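Poly-beta-1,6-N-acetyl-D-glucosamine N-deacetylase (PDB 4U10) probably hydrolyses N-acetyl groups of the polysaccharide poly-beta-1,6-N-acetyl-D-glucosamine, acting through a metal-dependent polysaccharide deacetylase domain, the part of the longer protein present here. Local coordinates at residues P99-L104 against H144-H149; E140-T145 against I205-Y210. All blocks are in the same frame, centred on the assembly; numbering follows the deposited sequence.

Contact 1: P99-L104 against H144-H149; sequences PVSSWL and HTDNLH. With ZN (zinc ion), chain C.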
# COMPACT_ATOMS: atom_id res chain seq x y z
N PRO A 99 1.65 2.85 4.98
CA PRO A 99 1.41 4.26 5.24
C PRO A 99 2.43 5.20 4.57
O PRO A 99 3.62 4.90 4.48
CB PRO A 99 1.50 4.30 6.78
CG PRO A 99 2.67 3.32 7.05
CD PRO A 99 2.37 2.18 6.08
N VAL A 100 1.98 6.36 4.09
CA VAL A 100 2.89 7.34 3.65
C VAL A 100 3.64 7.90 4.85
O VAL A 100 3.04 8.48 5.73
CB VAL A 100 2.16 8.46 2.92
CG1 VAL A 100 3.17 9.52 2.48
CG2 VAL A 100 1.37 7.91 1.71
N SER A 101 4.95 7.69 4.95
CA SER A 101 5.68 8.06 6.17
C SER A 101 5.77 9.54 6.54
O SER A 101 5.81 9.86 7.73
CB SER A 101 7.01 7.34 6.22
OG SER A 101 7.77 7.45 5.02
N SER A 102 5.83 10.48 5.57
CA SER A 102 5.83 11.92 5.97
C SER A 102 4.45 12.36 6.57
O SER A 102 4.35 13.35 7.33
CB SER A 102 6.20 12.82 4.79
OG SER A 102 5.17 12.96 3.87
N TRP A 103 3.37 11.68 6.18
CA TRP A 103 2.06 11.94 6.76
C TRP A 103 2.10 11.53 8.25
O TRP A 103 1.80 12.34 9.14
CB TRP A 103 0.93 11.23 5.98
CG TRP A 103 0.77 11.71 4.63
CD1 TRP A 103 1.40 12.84 4.06
CD2 TRP A 103 -0.06 11.16 3.60
NE1 TRP A 103 0.98 12.97 2.76
CE2 TRP A 103 0.10 11.96 2.46
CE3 TRP A 103 -0.91 10.03 3.54
CZ2 TRP A 103 -0.57 11.70 1.28
CZ3 TRP A 103 -1.57 9.77 2.35
CH2 TRP A 103 -1.42 10.60 1.26
N LEU A 104 2.58 10.34 8.53
CA LEU A 104 2.72 9.89 9.91
C LEU A 104 3.69 10.75 10.72
O LEU A 104 3.51 10.95 11.91
CB LEU A 104 3.14 8.44 9.97
CG LEU A 104 1.94 7.47 9.78
CD1 LEU A 104 1.03 7.80 8.60
CD2 LEU A 104 2.45 6.07 9.66
N HIS A 144 5.22 3.38 1.30
CA HIS A 144 4.36 3.95 0.26
C HIS A 144 4.91 5.35 -0.05
O HIS A 144 4.15 6.26 -0.41
CB HIS A 144 2.95 4.06 0.80
CG HIS A 144 1.85 4.12 -0.22
ND1 HIS A 144 1.83 3.39 -1.39
CD2 HIS A 144 0.62 4.69 -0.12
CE1 HIS A 144 0.68 3.57 -2.00
NE2 HIS A 144 -0.08 4.34 -1.24
N THR A 145 6.24 5.44 -0.05
CA THR A 145 7.08 6.64 -0.24
C THR A 145 7.03 7.47 1.02
O THR A 145 6.24 7.18 1.88
CB THR A 145 6.74 7.51 -1.50
OG1 THR A 145 5.55 8.24 -1.23
CG2 THR A 145 6.49 6.60 -2.71
N ASP A 146 8.01 8.38 1.17
CA ASP A 146 8.00 9.32 2.23
C ASP A 146 7.01 10.47 1.92
O ASP A 146 6.04 10.71 2.63
CB ASP A 146 9.42 9.86 2.54
CG ASP A 146 9.50 10.43 3.97
OD1 ASP A 146 8.91 9.80 4.90
OD2 ASP A 146 10.20 11.44 4.15
N ASN A 147 7.29 11.18 0.87
CA ASN A 147 6.47 12.30 0.44
C ASN A 147 6.33 12.38 -1.10
O ASN A 147 6.45 13.44 -1.70
CB ASN A 147 7.04 13.59 1.01
CG ASN A 147 6.16 14.78 0.73
OD1 ASN A 147 4.99 14.63 0.58
ND2 ASN A 147 6.73 15.92 0.58
N LEU A 148 6.07 11.23 -1.74
CA LEU A 148 5.82 11.17 -3.19
C LEU A 148 4.43 10.58 -3.55
O LEU A 148 4.22 10.01 -4.66
CB LEU A 148 6.99 10.45 -3.89
CG LEU A 148 8.37 11.11 -3.85
CD1 LEU A 148 9.44 10.16 -4.36
CD2 LEU A 148 8.45 12.47 -4.56
N HIS A 149 3.47 10.79 -2.65
CA HIS A 149 2.11 10.36 -2.87
C HIS A 149 1.34 11.59 -3.26
O HIS A 149 0.37 11.98 -2.58
CB HIS A 149 1.54 9.82 -1.60
CG HIS A 149 0.37 8.93 -1.79
ND1 HIS A 149 -0.86 9.37 -2.22
CD2 HIS A 149 0.25 7.59 -1.65
CE1 HIS A 149 -1.68 8.35 -2.34
NE2 HIS A 149 -1.05 7.26 -1.95
ZN ZN C . -1.82 5.36 -1.81
O HOH W 1 6.11 5.05 3.58
O HOH W 2 -2.27 4.35 -3.33

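Contact 2: E140-T145 against I205-Y210; sequences EIASHT and IMVWPY. With ZN (zinc ion), chain C.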
# COMPACT_ATOMS: atom_id res chain seq x y z
N GLU A 140 2.40 -6.42 8.51
CA GLU A 140 3.71 -6.08 7.98
C GLU A 140 3.66 -4.60 7.51
O GLU A 140 2.71 -4.22 6.79
CB GLU A 140 3.96 -6.98 6.77
CG GLU A 140 5.14 -6.60 5.86
CD GLU A 140 6.37 -7.41 6.16
OE1 GLU A 140 6.22 -8.50 6.70
OE2 GLU A 140 7.46 -6.97 5.85
N ILE A 141 4.61 -3.78 7.97
CA ILE A 141 4.76 -2.38 7.51
C ILE A 141 5.61 -2.22 6.23
O ILE A 141 6.77 -2.50 6.21
CB ILE A 141 5.29 -1.46 8.61
CG1 ILE A 141 4.57 -1.74 9.90
CG2 ILE A 141 5.03 -0.01 8.22
CD1 ILE A 141 3.03 -1.69 9.80
N ALA A 142 4.97 -1.79 5.15
CA ALA A 142 5.64 -1.48 3.91
C ALA A 142 5.72 0.00 3.71
O ALA A 142 4.96 0.78 4.29
CB ALA A 142 4.90 -2.09 2.78
N SER A 143 6.60 0.41 2.81
CA SER A 143 6.65 1.81 2.40
C SER A 143 5.63 2.10 1.34
O SER A 143 5.29 1.21 0.50
CB SER A 143 8.03 2.11 1.84
OG SER A 143 8.16 3.43 1.41
N HIS A 144 5.22 3.38 1.30
CA HIS A 144 4.36 3.95 0.26
C HIS A 144 4.91 5.35 -0.05
O HIS A 144 4.15 6.26 -0.41
CB HIS A 144 2.95 4.06 0.80
CG HIS A 144 1.85 4.12 -0.22
ND1 HIS A 144 1.83 3.39 -1.39
CD2 HIS A 144 0.62 4.69 -0.12
CE1 HIS A 144 0.68 3.57 -2.00
NE2 HIS A 144 -0.08 4.34 -1.24
N THR A 145 6.24 5.44 -0.05
CA THR A 145 7.08 6.64 -0.24
C THR A 145 7.03 7.47 1.02
O THR A 145 6.24 7.18 1.88
CB THR A 145 6.74 7.51 -1.50
OG1 THR A 145 5.55 8.24 -1.23
CG2 THR A 145 6.49 6.60 -2.71
N ILE A 205 9.11 -3.95 1.30
CA ILE A 205 8.20 -3.84 0.19
C ILE A 205 8.03 -2.35 -0.07
O ILE A 205 7.86 -1.58 0.84
CB ILE A 205 6.80 -4.42 0.54
CG1 ILE A 205 6.84 -5.90 0.93
CG2 ILE A 205 5.75 -4.25 -0.56
CD1 ILE A 205 5.60 -6.31 1.73
N MSE A 206 8.04 -1.98 -1.34
CA MSE A 206 7.53 -0.66 -1.79
C MSE A 206 6.20 -0.85 -2.40
O MSE A 206 6.03 -1.64 -3.37
CB MSE A 206 8.56 0.02 -2.67
CG MSE A 206 8.00 1.19 -3.51
SE MSE A 206 7.50 2.62 -2.25
CE MSE A 206 9.24 3.34 -1.95
N VAL A 207 5.21 -0.10 -1.92
CA VAL A 207 3.94 -0.08 -2.59
C VAL A 207 3.78 1.21 -3.35
O VAL A 207 3.82 2.30 -2.76
CB VAL A 207 2.76 -0.28 -1.60
CG1 VAL A 207 1.45 -0.35 -2.37
CG2 VAL A 207 2.96 -1.53 -0.73
N TRP A 208 3.48 1.12 -4.65
CA TRP A 208 3.52 2.34 -5.50
C TRP A 208 2.24 3.10 -5.31
O TRP A 208 1.14 2.48 -5.38
CB TRP A 208 3.64 1.94 -6.97
CG TRP A 208 4.85 1.11 -7.27
CD1 TRP A 208 4.87 -0.13 -7.80
CD2 TRP A 208 6.22 1.50 -7.08
NE1 TRP A 208 6.16 -0.55 -7.92
CE2 TRP A 208 7.01 0.42 -7.49
CE3 TRP A 208 6.87 2.64 -6.57
CZ2 TRP A 208 8.39 0.44 -7.41
CZ3 TRP A 208 8.19 2.66 -6.51
CH2 TRP A 208 8.96 1.57 -6.92
N PRO A 209 2.32 4.43 -5.05
CA PRO A 209 1.11 5.26 -5.12
C PRO A 209 0.40 5.09 -6.44
O PRO A 209 1.04 5.17 -7.51
CB PRO A 209 1.71 6.70 -5.02
CG PRO A 209 2.83 6.50 -4.04
CD PRO A 209 3.48 5.26 -4.66
N TYR A 210 -0.91 4.87 -6.38
CA TYR A 210 -1.79 4.79 -7.54
C TYR A 210 -1.40 3.63 -8.44
O TYR A 210 -1.79 3.59 -9.58
CB TYR A 210 -1.71 6.11 -8.35
CG TYR A 210 -1.66 7.43 -7.50
CD1 TYR A 210 -2.70 7.83 -6.73
CD2 TYR A 210 -0.54 8.26 -7.53
CE1 TYR A 210 -2.64 9.00 -5.97
CE2 TYR A 210 -0.47 9.44 -6.81
CZ TYR A 210 -1.54 9.81 -6.03
OH TYR A 210 -1.47 11.00 -5.32
ZN ZN C . -1.82 5.36 -1.81
O HOH W 2 -2.27 4.35 -3.33

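Contact 1: P99-L104 against H144-H149
Ser102 grips the carbonyl oxygen of Asp146 twice: Ser102 N donates to Asp146 O at 3.0 Å and Ser102 OG at 2.7 Å, both from the same face of the carbonyl plane. OG can double the backbone bond because chi1 of 75° sets it between the backbone N and the carbonyl carbon. Beside this pair, Ser101 OG donates to the anti lone pair of Asp146 OD1 at 2.6 Å, and Ser101 N makes a weak bond to Thr145 O. Water 1 donates to Pro99 O and Thr145 O and accepts from His144 N. Within the loop, Thr145 OG1 donates to His144 O and accepts from Leu148 N, an ST motif. Apolar contacts reach the zinc ligands themselves. Val100 CG2 lies 3.6 Å from His149 CD2 and 3.8 Å from His144 CD2, so that one methyl touches both imidazoles. Trp103 CH2 stands over one face of the His149 ring, 3.7 Å from ND1. Both histidines bind zinc through NE2 and Asp75 through OD1, the deacetylase family's Asp-His-His site. The contact joins strand 95-99 and helix 101-104 to the loop after strand 139-141, with Asp187 of helix 177-199 accepting from Asp146 N and Asn147 N.

Contact 2: E140-T145 against I205-Y210
His144 ND1 donates to Val207 O at 2.7 Å, with an N-H...O angle of 157°. The oxygen lies near the imidazole plane, but the nitrogen sits well above the carbonyl plane. This bond fixes the ring's rotation while NE2 on its far side binds zinc at 2.1 Å, and would probably make the imidazole a stronger zinc donor. Pro209 CG lies over the rim of one face of the ring, and Pro209 CD meets Thr145 CG2 tip to tip at 3.8 Å. One step back, the backbones are bridged at Ser143 and Met206: Ser143 N donates to Ile205 O at 3.1 Å, and Val207 N to Ser143 O at 2.8 Å. The selenomethionine chain of Met206, bent at chi2 and chi3, curls back to bring CE within 3.5 Å of Ser143 OG. That hydroxyl, anti to its backbone N (chi1 180°), accepts from Thr145 N in an ST turn and also bonds Ser191. Farther from the metal, Ala142 CB packs on Ile205 CB at 3.7 Å and also meets Val207 CG2. The single bridge joins two sheets: strand 139-141 runs parallel beside strand 95-99, strand 205-207 pairs with strand 228-230, and helices 177-199 and 215-222 pack on Met206.

In the fold
Contacts 1 and 2 share His144 and Thr145, their centres about 9 Å apart, and meet at one zinc ion. His144 belongs to both, whereas His149 comes from contact 1 and Asp75 from strand 68-75; water 2 occupies a further position on the metal, its oxygen 1.9 Å from the zinc. In contact 2, Tyr210 N makes a weak bond to this water. Residues 205-210 also reach the other histidine directly: Pro209 CG lies 3.7 Å from His149 CD2, and the Tyr210 and His149 rings meet. Residues 99-104 and 205-210 thus both pack against the histidines of the zinc-binding loop, at a metal centre consistent with the active site of polysaccharide deacetylases.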